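Local coordinates for protein putative gamma-hydroxymuconic semialdehyde dehydrogenase (Pseudomonas, PDB 4GO3) that probably oxidises an aldehyde, thought to be gamma-hydroxymuconic semialdehyde, to the acid with NAD(P)+, as aldehyde dehydrogenases do, at residues Arg243-Leu248 / Ile464-Glu469; Thr324-Arg329 / Asn360-Glu365. The protein carries 2 engineered substitutions. All blocks are in the same frame, centred on the assembly; numbering follows the deposited sequence.

Contact 1: Arg243-Leu248 / Ile464-Glu469; sequences RIQLEL and IHDYTE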
loop_
_atom_site.group_PDB
_atom_site.type_symbol
_atom_site.label_atom_id
_atom_site.label_comp_id
_atom_site.label_asym_id
_atom_site.label_seq_id
_atom_site.Cartn_x
_atom_site.Cartn_y
_atom_site.Cartn_z
ATOM N N ARG A 243 2.539 -1.889 -6.719
ATOM C CA ARG A 243 1.795 -1.276 -5.638
ATOM C C ARG A 243 0.604 -0.532 -6.200
ATOM O O ARG A 243 0.584 -0.170 -7.353
ATOM C CB ARG A 243 2.679 -0.364 -4.800
ATOM C CG ARG A 243 4.143 -0.531 -5.077
ATOM C CD ARG A 243 4.956 -0.349 -3.845
ATOM N NE ARG A 243 4.556 0.805 -3.056
ATOM C CZ ARG A 243 5.411 1.605 -2.432
ATOM N NH1 ARG A 243 6.706 1.386 -2.521
ATOM N NH2 ARG A 243 4.975 2.623 -1.721
ATOM N N ILE A 244 -0.398 -0.326 -5.368
ATOM C CA ILE A 244 -1.621 0.310 -5.792
ATOM C C ILE A 244 -1.957 1.464 -4.888
ATOM O O ILE A 244 -1.698 1.438 -3.708
ATOM C CB ILE A 244 -2.805 -0.657 -5.727
ATOM C CG1 ILE A 244 -2.386 -2.059 -6.137
ATOM C CG2 ILE A 244 -3.946 -0.189 -6.595
ATOM C CD1 ILE A 244 -3.491 -3.071 -5.970
ATOM N N GLN A 245 -2.555 2.487 -5.475
ATOM C CA GLN A 245 -3.184 3.587 -4.769
ATOM C C GLN A 245 -4.594 3.633 -5.332
ATOM O O GLN A 245 -4.769 3.651 -6.526
ATOM C CB GLN A 245 -2.466 4.894 -5.092
ATOM C CG GLN A 245 -2.360 5.922 -3.991
ATOM C CD GLN A 245 -1.588 7.155 -4.432
ATOM O OE1 GLN A 245 -1.956 7.812 -5.378
ATOM N NE2 GLN A 245 -0.503 7.453 -3.756
ATOM N N LEU A 246 -5.603 3.642 -4.480
ATOM C CA LEU A 246 -6.968 3.790 -4.946
ATOM C C LEU A 246 -7.726 4.943 -4.282
ATOM O O LEU A 246 -7.827 5.005 -3.073
ATOM C CB LEU A 246 -7.735 2.501 -4.715
ATOM C CG LEU A 246 -7.152 1.218 -5.277
ATOM C CD1 LEU A 246 -7.975 0.046 -4.841
ATOM C CD2 LEU A 246 -7.070 1.274 -6.761
ATOM N N GLU A 247 -8.329 5.805 -5.082
ATOM C CA GLU A 247 -9.371 6.664 -4.583
ATOM C C GLU A 247 -10.663 6.327 -5.310
ATOM O O GLU A 247 -10.818 6.647 -6.469
ATOM C CB GLU A 247 -9.016 8.128 -4.737
ATOM C CG GLU A 247 -9.930 9.038 -3.953
ATOM C CD GLU A 247 -10.926 9.736 -4.826
ATOM O OE1 GLU A 247 -12.050 9.252 -4.936
ATOM O OE2 GLU A 247 -10.577 10.761 -5.420
ATOM N N LEU A 248 -11.577 5.661 -4.618
ATOM C CA LEU A 248 -12.737 5.089 -5.263
ATOM C C LEU A 248 -14.047 5.700 -4.883
ATOM O O LEU A 248 -15.026 5.002 -4.781
ATOM C CB LEU A 248 -12.819 3.605 -4.985
ATOM C CG LEU A 248 -11.496 2.877 -5.088
ATOM C CD1 LEU A 248 -11.703 1.439 -4.774
ATOM C CD2 LEU A 248 -10.916 3.058 -6.457
ATOM N N ILE A 464 4.328 11.280 -1.030
ATOM C CA ILE A 464 5.713 10.918 -1.295
ATOM C C ILE A 464 6.026 9.512 -0.785
ATOM O O ILE A 464 6.699 8.728 -1.448
ATOM C CB ILE A 464 6.693 11.914 -0.631
ATOM C CG1 ILE A 464 6.701 13.224 -1.406
ATOM C CG2 ILE A 464 8.096 11.317 -0.584
ATOM C CD1 ILE A 464 6.978 13.029 -2.861
ATOM N N HIS A 465 5.552 9.201 0.413
ATOM C CA HIS A 465 5.747 7.865 0.942
ATOM C C HIS A 465 5.190 6.826 -0.021
ATOM O O HIS A 465 5.786 5.796 -0.229
ATOM C CB HIS A 465 5.088 7.709 2.308
ATOM C CG HIS A 465 5.270 6.355 2.903
ATOM N ND1 HIS A 465 4.413 5.309 2.643
ATOM C CD2 HIS A 465 6.226 5.865 3.727
ATOM C CE1 HIS A 465 4.825 4.235 3.294
ATOM N NE2 HIS A 465 5.924 4.545 3.960
ATOM N N ASP A 466 4.045 7.118 -0.613
ATOM C CA ASP A 466 3.383 6.174 -1.509
ATOM C C ASP A 466 4.089 6.012 -2.835
ATOM O O ASP A 466 3.879 5.020 -3.513
ATOM C CB ASP A 466 1.921 6.570 -1.756
ATOM C CG ASP A 466 1.044 6.293 -0.557
ATOM O OD1 ASP A 466 1.553 5.730 0.448
ATOM O OD2 ASP A 466 -0.150 6.647 -0.619
ATOM N N TYR A 467 5.034 6.878 -3.131
ATOM C CA TYR A 467 5.772 6.809 -4.360
ATOM C C TYR A 467 7.212 6.549 -4.174
ATOM O O TYR A 467 7.971 6.829 -5.033
ATOM C CB TYR A 467 5.618 8.092 -5.165
ATOM C CG TYR A 467 4.291 8.195 -5.823
ATOM C CD1 TYR A 467 3.330 9.017 -5.337
ATOM C CD2 TYR A 467 3.988 7.439 -6.910
ATOM C CE1 TYR A 467 2.141 9.086 -5.913
ATOM C CE2 TYR A 467 2.790 7.509 -7.478
ATOM C CZ TYR A 467 1.875 8.325 -6.980
ATOM O OH TYR A 467 0.678 8.379 -7.575
ATOM N N THR A 468 7.594 6.045 -3.023
ATOM C CA THR A 468 8.974 5.669 -2.809
ATOM C C THR A 468 9.011 4.279 -2.221
ATOM O O THR A 468 7.988 3.723 -1.884
ATOM C CB THR A 468 9.699 6.631 -1.880
ATOM O OG1 THR A 468 8.955 6.774 -0.683
ATOM C CG2 THR A 468 9.851 7.976 -2.518
ATOM N N GLU A 469 10.198 3.712 -2.121
ATOM C CA GLU A 469 10.359 2.454 -1.438
ATOM C C GLU A 469 11.443 2.613 -0.426
ATOM O O GLU A 469 12.353 3.375 -0.626
ATOM C CB GLU A 469 10.761 1.359 -2.408
ATOM C CG GLU A 469 10.902 1.821 -3.812
ATOM C CD GLU A 469 11.916 1.030 -4.586
ATOM O OE1 GLU A 469 13.105 1.378 -4.515
ATOM O OE2 GLU A 469 11.525 0.072 -5.281
#
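Two long polar side chains of strand 243-247, Arg243 and Gln245, reach across to the turn that leads from helix 460-466 into strand 468-476. The guanidinium of Arg243 meets backbone carbonyl oxygen. Its NH1 donates to Thr468 O at 2.7 Å, with an N-H...O angle of 146°. The oxygen lies near the guanidinium plane, but the donor sits above the carbonyl plane of Thr468. NH2 adds a weak bond to the same oxygen, so both terminal nitrogens converge on one acceptor. Bends at chi2 and chi3 bring the group there.

The chain of Gln245 is extended beyond CG. Its NE2 donates to Asp466 OD2 at 3.3 Å, on the lone pair that faces away from OD1. The amide and carboxylate planes are 52° apart. Asp466 OD2 also accepts from Arg457 N. The Tyr467 ring stands almost perpendicular to the Gln245 amide, and its OH is hydrogen-bonded to Gln144.

The turn is held from within. Ile464 O accepts from Tyr467 N and, at 3.1 Å, from Thr468 OG1. Arg136 is a further partner of that hydroxyl. On the subunit boundary, His465 NE2 is hydrogen-bonded to Glu462 of the second subunit, and its ring meets that of His465 of the second subunit.

Strand 243-247 pairs with strand 220-224 in parallel. Glu247, at the end of the strand, and Leu248, just after it, belong to the NAD(+) site. The contact thus ties a parallel strand of the Rossmann-like cofactor domain of aldehyde dehydrogenases to the start of the C-terminal strand, beside the dimer interface.

Contact 2: Thr324-Arg329 / Asn360-Glu365; sequences TSALRR and NGFYVE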
loop_
_atom_site.group_PDB
_atom_site.type_symbol
_atom_site.label_atom_id
_atom_site.label_comp_id
_atom_site.label_asym_id
_atom_site.label_seq_id
_atom_site.Cartn_x
_atom_site.Cartn_y
_atom_site.Cartn_z
ATOM N N THR A 324 -19.900 16.644 -17.376
ATOM C CA THR A 324 -18.932 16.637 -18.464
ATOM C C THR A 324 -19.205 15.568 -19.538
ATOM O O THR A 324 -18.707 15.665 -20.655
ATOM C CB THR A 324 -17.487 16.572 -17.948
ATOM O OG1 THR A 324 -16.963 15.260 -18.153
ATOM C CG2 THR A 324 -17.440 16.925 -16.493
ATOM N N SER A 325 -20.013 14.570 -19.212
ATOM C CA SER A 325 -20.404 13.586 -20.223
ATOM C C SER A 325 -21.913 13.372 -20.292
ATOM O O SER A 325 -22.621 13.462 -19.291
ATOM C CB SER A 325 -19.700 12.240 -20.010
ATOM O OG SER A 325 -20.481 11.398 -19.182
ATOM N N ALA A 326 -22.394 13.080 -21.493
ATOM C CA ALA A 326 -23.803 12.778 -21.708
ATOM C C ALA A 326 -24.228 11.572 -20.881
ATOM O O ALA A 326 -25.299 11.560 -20.284
ATOM C CB ALA A 326 -24.061 12.528 -23.157
ATOM N N LEU A 327 -23.402 10.549 -20.855
ATOM C CA LEU A 327 -23.666 9.423 -19.992
ATOM C C LEU A 327 -23.810 9.843 -18.515
ATOM O O LEU A 327 -24.778 9.475 -17.881
ATOM C CB LEU A 327 -22.590 8.357 -20.179
ATOM C CG LEU A 327 -22.978 6.884 -20.247
ATOM C CD1 LEU A 327 -22.153 6.125 -19.241
ATOM C CD2 LEU A 327 -24.450 6.671 -19.988
ATOM N N ARG A 328 -22.854 10.581 -17.979
ATOM C CA ARG A 328 -22.997 11.048 -16.620
ATOM C C ARG A 328 -24.376 11.654 -16.487
ATOM O O ARG A 328 -25.146 11.271 -15.623
ATOM C CB ARG A 328 -21.936 12.085 -16.289
ATOM C CG ARG A 328 -21.642 12.194 -14.823
ATOM C CD ARG A 328 -22.432 11.186 -14.078
ATOM N NE ARG A 328 -21.573 10.317 -13.309
ATOM C CZ ARG A 328 -21.186 9.119 -13.706
ATOM N NH1 ARG A 328 -21.594 8.656 -14.872
ATOM N NH2 ARG A 328 -20.396 8.382 -12.936
ATOM N N ARG A 329 -24.698 12.593 -17.354
ATOM C CA ARG A 329 -25.987 13.225 -17.304
ATOM C C ARG A 329 -27.089 12.197 -17.172
ATOM O O ARG A 329 -27.986 12.338 -16.367
ATOM C CB ARG A 329 -26.196 14.054 -18.551
ATOM C CG ARG A 329 -27.429 14.875 -18.498
ATOM C CD ARG A 329 -28.500 14.239 -19.324
ATOM N NE ARG A 329 -28.050 13.904 -20.667
ATOM C CZ ARG A 329 -27.966 14.777 -21.658
ATOM N NH1 ARG A 329 -28.296 16.039 -21.452
ATOM N NH2 ARG A 329 -27.550 14.395 -22.852
ATOM N N ASN A 360 -28.544 21.244 -25.822
ATOM C CA ASN A 360 -27.560 20.382 -26.464
ATOM C C ASN A 360 -26.483 19.902 -25.506
ATOM O O ASN A 360 -25.798 18.920 -25.776
ATOM C CB ASN A 360 -26.944 21.085 -27.666
ATOM C CG ASN A 360 -27.932 21.257 -28.801
ATOM O OD1 ASN A 360 -28.833 20.437 -28.987
ATOM N ND2 ASN A 360 -27.768 22.322 -29.570
ATOM N N GLY A 361 -26.357 20.594 -24.378
ATOM C CA GLY A 361 -25.377 20.261 -23.373
ATOM C C GLY A 361 -25.905 19.286 -22.349
ATOM O O GLY A 361 -27.094 18.998 -22.306
ATOM N N PHE A 362 -25.004 18.776 -21.519
ATOM C CA PHE A 362 -25.356 17.751 -20.553
ATOM C C PHE A 362 -25.626 18.395 -19.232
ATOM O O PHE A 362 -25.035 18.011 -18.219
ATOM C CB PHE A 362 -24.219 16.750 -20.397
ATOM C CG PHE A 362 -23.519 16.439 -21.675
ATOM C CD1 PHE A 362 -24.244 16.095 -22.807
ATOM C CD2 PHE A 362 -22.135 16.483 -21.748
ATOM C CE1 PHE A 362 -23.599 15.806 -23.990
ATOM C CE2 PHE A 362 -21.481 16.195 -22.919
ATOM C CZ PHE A 362 -22.209 15.855 -24.045
ATOM N N TYR A 363 -26.499 19.394 -19.242
ATOM C CA TYR A 363 -26.804 20.137 -18.023
ATOM C C TYR A 363 -27.800 19.393 -17.123
ATOM O O TYR A 363 -28.653 18.662 -17.601
ATOM C CB TYR A 363 -27.320 21.533 -18.369
ATOM C CG TYR A 363 -26.290 22.432 -18.991
ATOM C CD1 TYR A 363 -25.537 23.314 -18.215
ATOM C CD2 TYR A 363 -26.069 22.410 -20.356
ATOM C CE1 TYR A 363 -24.598 24.149 -18.795
ATOM C CE2 TYR A 363 -25.135 23.232 -20.941
ATOM C CZ TYR A 363 -24.404 24.098 -20.162
ATOM O OH TYR A 363 -23.467 24.907 -20.748
ATOM N N VAL A 364 -27.671 19.579 -15.818
ATOM C CA VAL A 364 -28.652 19.079 -14.878
ATOM C C VAL A 364 -28.809 20.142 -13.824
ATOM O O VAL A 364 -27.829 20.720 -13.371
ATOM C CB VAL A 364 -28.215 17.763 -14.227
ATOM C CG1 VAL A 364 -29.200 17.337 -13.152
ATOM C CG2 VAL A 364 -28.055 16.681 -15.273
ATOM N N GLU A 365 -30.038 20.414 -13.428
ATOM C CA GLU A 365 -30.285 21.465 -12.464
ATOM C C GLU A 365 -29.784 21.108 -11.087
ATOM O O GLU A 365 -29.949 19.983 -10.638
ATOM C CB GLU A 365 -31.765 21.744 -12.397
ATOM C CG GLU A 365 -32.357 22.090 -13.717
ATOM C CD GLU A 365 -33.634 22.844 -13.579
ATOM O OE1 GLU A 365 -34.435 22.503 -12.700
ATOM O OE2 GLU A 365 -33.830 23.787 -14.351
#
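This is a packing contact between the N-terminal end of helix 326-341 and the irregular loop that joins strands 345-348 and 367-370. An aromatic ring and an arginine carry most of it. Phe362 turns one face to the first helical turn. Ala326 N lies 3.3 Å above the ring plane, over its centre. Ala326 CB makes a CH-pi contact over the same face, 3.8 Å from the ring centroid. Thr324 O approaches the ring at its edge, 3.6 Å from Phe362 CE2.

Arg329 comes from one turn further along the helix. Its CG is anti to the backbone N (chi1 -173°), and bends at chi2 and chi3 fold the chain over the loop. The guanidinium plane is 85° from the plane of the Phe362 ring, with Phe362 CD1 over one guanidinium face. NH1 gives a weak hydrogen bond to Gly361 O at 3.3 Å. The aliphatic part also packs, with Arg329 CG 3.7 Å from Val364 CG2. An alanine in place of Phe362 removes the ring that lies over Ala326, and would probably loosen the loop against the helix start and leave Arg329 less firmly placed.

Local bonds shape both segments. Ser325 is the N-cap of the helix, and its OG accepts from Arg328 N at 2.8 Å in a nearly straight bond of 169°. Phe362 is the centre of an inverse gamma turn, and its backbone is hydrogen-bonded to Leu323 and Pro25. Arg328 belongs to the NAD(+) site, and Thr324 touches Trp148 of that site. The contact therefore pairs a serine-capped helix start with an inverse gamma turn, at the edge of the cofactor site of an aldehyde dehydrogenase.

The centres of contact 1 and contact 2 lie about 32 Å apart, on opposite sides of the chain's centre. Their nearest atoms are about 10 Å apart, so they do not touch. Along the chain, the order is 243-248, 324-329, 360-365, then 464-469: both segments of contact 2 fall between those of contact 1. They are linked to different sheets. Strands 243-247 and 468-476 are in the eight-stranded mixed sheet, whereas the loop of contact 2 runs between two strands of the seven-stranded one. A segment of each contact carries part of the NAD(+) site, Glu247 and Leu248 in one and Arg328 in the other, so the site draws on distant parts of the sequence. Only contact 1 reaches the second subunit.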